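Local structure of sorting nexin GRD19 (Saccharomyces cerevisiae, 1OCS) at residues I93-I96 with S97-H101; V150-R153 with F154-E158. The protein binds phosphatidylinositol 3-phosphate through its PX domain and takes part in retrieving late Golgi membrane proteins from the prevacuolar compartment. All blocks are in the same frame, centred on the assembly; numbering follows the deposited sequence.

Contact 1: residues I93-I96 with S97-H101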
loop_
_atom_site.group_PDB
_atom_site.type_symbol
_atom_site.label_atom_id
_atom_site.label_comp_id
_atom_site.label_asym_id
_atom_site.label_seq_id
_atom_site.Cartn_x
_atom_site.Cartn_y
_atom_site.Cartn_z
ATOM N N ILE A 93 -8.348 2.421 -8.972
ATOM C CA ILE A 93 -9.670 2.226 -9.547
ATOM C C ILE A 93 -9.812 3.002 -10.858
ATOM O O ILE A 93 -10.383 2.498 -11.829
ATOM C CB ILE A 93 -10.757 2.624 -8.521
ATOM C CG1 ILE A 93 -10.850 1.518 -7.458
ATOM C CG2 ILE A 93 -12.105 2.861 -9.212
ATOM C CD1 ILE A 93 -11.790 1.818 -6.309
ATOM N N LYS A 94 -9.270 4.213 -10.904
ATOM C CA LYS A 94 -9.351 5.008 -12.122
ATOM C C LYS A 94 -8.522 4.387 -13.246
ATOM O O LYS A 94 -8.965 4.338 -14.395
ATOM C CB LYS A 94 -8.885 6.443 -11.864
ATOM C CG LYS A 94 -8.982 7.339 -13.091
ATOM C CD LYS A 94 -8.953 8.812 -12.721
ATOM C CE LYS A 94 -9.247 9.678 -13.942
ATOM N NZ LYS A 94 -9.399 11.122 -13.599
ATOM N N GLU A 95 -7.325 3.904 -12.917
ATOM C CA GLU A 95 -6.466 3.289 -13.924
ATOM C C GLU A 95 -7.094 2.016 -14.493
ATOM O O GLU A 95 -7.028 1.767 -15.700
ATOM C CB GLU A 95 -5.085 2.964 -13.338
ATOM C CG GLU A 95 -4.175 2.214 -14.308
ATOM C CD GLU A 95 -2.820 1.875 -13.715
ATOM O OE1 GLU A 95 -2.772 1.358 -12.582
ATOM O OE2 GLU A 95 -1.797 2.115 -14.390
ATOM N N ILE A 96 -7.699 1.211 -13.627
ATOM C CA ILE A 96 -8.339 -0.029 -14.068
ATOM C C ILE A 96 -9.409 0.226 -15.137
ATOM O O ILE A 96 -9.542 -0.552 -16.083
ATOM C CB ILE A 96 -8.977 -0.780 -12.874
ATOM C CG1 ILE A 96 -7.875 -1.369 -11.990
ATOM C CG2 ILE A 96 -9.918 -1.876 -13.370
ATOM C CD1 ILE A 96 -8.394 -2.001 -10.708
ATOM N N SER A 97 -10.169 1.308 -14.993
ATOM C CA SER A 97 -11.206 1.618 -15.970
ATOM C C SER A 97 -10.569 2.060 -17.284
ATOM O O SER A 97 -11.133 1.853 -18.356
ATOM C CB SER A 97 -12.128 2.727 -15.459
ATOM O OG SER A 97 -11.457 3.972 -15.440
ATOM N N MET A 98 -9.396 2.679 -17.196
ATOM C CA MET A 98 -8.694 3.131 -18.389
ATOM C C MET A 98 -8.086 1.931 -19.105
ATOM O O MET A 98 -8.016 1.903 -20.332
ATOM C CB MET A 98 -7.600 4.137 -18.013
ATOM C CG MET A 98 -8.141 5.440 -17.440
ATOM S SD MET A 98 -6.861 6.522 -16.767
ATOM C CE MET A 98 -6.405 7.459 -18.227
ATOM N N LEU A 99 -7.655 0.936 -18.334
ATOM C CA LEU A 99 -7.065 -0.274 -18.901
ATOM C C LEU A 99 -8.151 -1.129 -19.539
ATOM O O LEU A 99 -7.883 -2.222 -20.034
ATOM C CB LEU A 99 -6.362 -1.091 -17.813
ATOM C CG LEU A 99 -5.166 -0.461 -17.100
ATOM C CD1 LEU A 99 -4.640 -1.433 -16.055
ATOM C CD2 LEU A 99 -4.079 -0.118 -18.108
ATOM N N ASN A 100 -9.378 -0.622 -19.516
ATOM C CA ASN A 100 -10.521 -1.327 -20.081
ATOM C C ASN A 100 -10.810 -2.664 -19.406
ATOM O O ASN A 100 -10.864 -3.708 -20.056
ATOM C CB ASN A 100 -10.330 -1.531 -21.588
ATOM C CG ASN A 100 -10.551 -0.255 -22.379
ATOM O OD1 ASN A 100 -11.608 0.373 -22.279
ATOM N ND2 ASN A 100 -9.557 0.135 -23.172
ATOM N N HIS A 101 -10.990 -2.615 -18.089
ATOM C CA HIS A 101 -11.316 -3.793 -17.294
ATOM C C HIS A 101 -12.503 -3.398 -16.419
ATOM O O HIS A 101 -12.429 -3.443 -15.191
ATOM C CB HIS A 101 -10.131 -4.208 -16.416
ATOM C CG HIS A 101 -8.992 -4.811 -17.176
ATOM N ND1 HIS A 101 -9.143 -5.907 -18.000
ATOM C CD2 HIS A 101 -7.676 -4.490 -17.216
ATOM C CE1 HIS A 101 -7.970 -6.235 -18.512
ATOM N NE2 HIS A 101 -7.063 -5.392 -18.053
#
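H101 N reaches back five residues to I96 O (3.2 Å) and closes helix 93-98 with a Schellman motif. The evidence is the positive phi of N100 (62°), which reverses the chain beyond the last turn; a second, weak bond from N100 N to S97 O is less securely placed. Within the helix, L99 N donates to E95 O at 2.8 Å. The L99 side chain then runs along that same carbonyl. Its CB lies 3.6 Å from E95 O, and CG, placed beside the backbone N by a chi1 of -63°, comes still nearer at 3.2 Å to E95 O. At the tip, L99 CD1 lies about equally far from E95 O and from E95 CG (4.1 Å), the two side chains meeting at a slant. Beyond CG the E95 chain is extended and leaves the helix, and its carboxylate accepts from S148 OG and K149 N, tying this short helix to the start of helix 149-156. K94 O is held twice, by M98 N and by S97 OG (2.7 Å), both from one face of the carbonyl plane; a chi1 of 71° turns the serine hydroxyl back toward the preceding turn. On the inner side, I96 packs on V104, V106 and L144, while its CG2 meets H101 CB at 3.8 Å across the reversal. H101 itself also rests on L143, and L99 O sits 3.6 Å above the plane of the H101 imidazole, displaced toward the ring's rim.

Contact 2: residues V150-R153 with F154-E158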
loop_
_atom_site.group_PDB
_atom_site.type_symbol
_atom_site.label_atom_id
_atom_site.label_comp_id
_atom_site.label_asym_id
_atom_site.label_seq_id
_atom_site.Cartn_x
_atom_site.Cartn_y
_atom_site.Cartn_z
ATOM N N VAL A 150 0.210 2.308 -11.628
ATOM C CA VAL A 150 0.018 2.887 -10.301
ATOM C C VAL A 150 0.475 1.920 -9.211
ATOM O O VAL A 150 1.072 2.338 -8.217
ATOM C CB VAL A 150 -1.465 3.268 -10.051
ATOM C CG1 VAL A 150 -1.635 3.791 -8.633
ATOM C CG2 VAL A 150 -1.900 4.332 -11.049
ATOM N N LEU A 151 0.190 0.633 -9.399
ATOM C CA LEU A 151 0.585 -0.403 -8.440
ATOM C C LEU A 151 2.104 -0.327 -8.242
ATOM O O LEU A 151 2.604 -0.305 -7.114
ATOM C CB LEU A 151 0.239 -1.788 -8.992
ATOM C CG LEU A 151 -0.074 -3.004 -8.109
ATOM C CD1 LEU A 151 0.408 -4.251 -8.849
ATOM C CD2 LEU A 151 0.563 -2.903 -6.738
ATOM N N VAL A 152 2.831 -0.298 -9.356
ATOM C CA VAL A 152 4.293 -0.237 -9.314
ATOM C C VAL A 152 4.805 1.002 -8.584
ATOM O O VAL A 152 5.670 0.907 -7.718
ATOM C CB VAL A 152 4.903 -0.247 -10.743
ATOM C CG1 VAL A 152 6.432 -0.213 -10.655
ATOM C CG2 VAL A 152 4.450 -1.488 -11.496
ATOM N N ARG A 153 4.265 2.166 -8.932
ATOM C CA ARG A 153 4.697 3.408 -8.302
ATOM C C ARG A 153 4.411 3.412 -6.805
ATOM O O ARG A 153 5.243 3.850 -6.010
ATOM C CB ARG A 153 4.013 4.612 -8.959
ATOM C CG ARG A 153 4.605 5.956 -8.536
ATOM C CD ARG A 153 4.095 7.090 -9.419
ATOM N NE ARG A 153 2.906 7.742 -8.872
ATOM C CZ ARG A 153 2.927 8.572 -7.834
ATOM N NH1 ARG A 153 4.077 8.855 -7.230
ATOM N NH2 ARG A 153 1.801 9.124 -7.401
ATOM N N PHE A 154 3.235 2.923 -6.419
ATOM C CA PHE A 154 2.853 2.885 -5.007
ATOM C C PHE A 154 3.816 2.039 -4.187
ATOM O O PHE A 154 4.080 2.326 -3.016
ATOM C CB PHE A 154 1.448 2.314 -4.846
ATOM C CG PHE A 154 0.948 2.333 -3.424
ATOM C CD1 PHE A 154 0.679 3.544 -2.785
ATOM C CD2 PHE A 154 0.746 1.144 -2.725
ATOM C CE1 PHE A 154 0.214 3.569 -1.469
ATOM C CE2 PHE A 154 0.284 1.160 -1.408
ATOM C CZ PHE A 154 0.016 2.378 -0.779
ATOM N N ILE A 155 4.330 0.987 -4.809
ATOM C CA ILE A 155 5.259 0.079 -4.148
ATOM C C ILE A 155 6.717 0.551 -4.190
ATOM O O ILE A 155 7.448 0.390 -3.217
ATOM C CB ILE A 155 5.171 -1.331 -4.794
ATOM C CG1 ILE A 155 3.842 -1.989 -4.406
ATOM C CG2 ILE A 155 6.375 -2.190 -4.383
ATOM C CD1 ILE A 155 3.537 -3.262 -5.175
ATOM N N GLU A 156 7.124 1.149 -5.308
ATOM C CA GLU A 156 8.508 1.580 -5.499
ATOM C C GLU A 156 8.945 2.989 -5.099
ATOM O O GLU A 156 10.035 3.164 -4.559
ATOM C CB GLU A 156 8.912 1.375 -6.965
ATOM C CG GLU A 156 8.990 -0.076 -7.406
ATOM C CD GLU A 156 9.513 -0.224 -8.827
ATOM O OE1 GLU A 156 9.903 -1.346 -9.202
ATOM O OE2 GLU A 156 9.533 0.782 -9.572
ATOM N N ALA A 157 8.120 3.990 -5.381
ATOM C CA ALA A 157 8.490 5.372 -5.083
ATOM C C ALA A 157 8.769 5.648 -3.614
ATOM O O ALA A 157 8.066 5.154 -2.731
ATOM C CB ALA A 157 7.405 6.319 -5.591
ATOM N N GLU A 158 9.803 6.437 -3.346
ATOM C CA GLU A 158 10.119 6.776 -1.967
ATOM C C GLU A 158 8.930 7.561 -1.424
ATOM O O GLU A 158 8.489 7.349 -0.297
ATOM C CB GLU A 158 11.380 7.636 -1.885
ATOM C CG GLU A 158 11.697 8.077 -0.469
ATOM C CD GLU A 158 12.951 8.917 -0.376
ATOM O OE1 GLU A 158 13.254 9.396 0.737
ATOM O OE2 GLU A 158 13.632 9.098 -1.409
#
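From V150 to A157 the backbone keeps alpha-helical i to i+4 bonding, from F154 N to V150 O (2.9 Å) through to A157 N to R153 O (2.9 Å), and A157, with psi at 139°, is where the chain leaves helix 149-156. L151 and I155 lie alongside one another with L151 CD2 only 3.4 Å from I155 CD1, closer than two methyl groups usually come. V152 and E156 extend in the same direction: CG1 of V152, anti to the backbone N (chi1 -179°), approaches E156 OE2 at 3.4 Å, and the other oxygen, OE1, accepts from H72 N. With an alanine in place of E156, H72 N would probably lose its acceptor and V152 CG1 the flank it packs on. A157 CB falls 3.3 Å from R153 O and 4.1 Å from R153 CG. The F154 ring is buried among aromatic neighbours, stacked on F88 and edge-to-face with F85 and F160, and makes a cation-pi contact with R80, whose guanidinium also bonds to the carbonyl oxygens of F154, A157 and E158. The turn thus pairs two kinds of chemistry: the L151 and I155 methyls meet by apolar contact alone, whereas E156 packs its flank on V152 and still spends its carboxylate on a bond beyond the helix.

Both contacts are single-helix turns that run into a helix C-terminus, but they occupy different depths: contact 1 is a surface feature, its centre about 18 Å from that of the chain, while contact 2 is partly buried, its centre about 9 Å from it. Their centres are about 17 Å apart, yet they touch directly, since E95 OE1 probably accepts from V150 N at 3.3 Å. Contact 1 relies largely on backbone and hydroxyl bonding, with one isoleucine facing inward. Contact 2 instead sets four buried side chains, L151, V152, F154 and I155, among helix 121-139, the strands and the F71 loop, so its side-chain chemistry is largely apolar and aromatic.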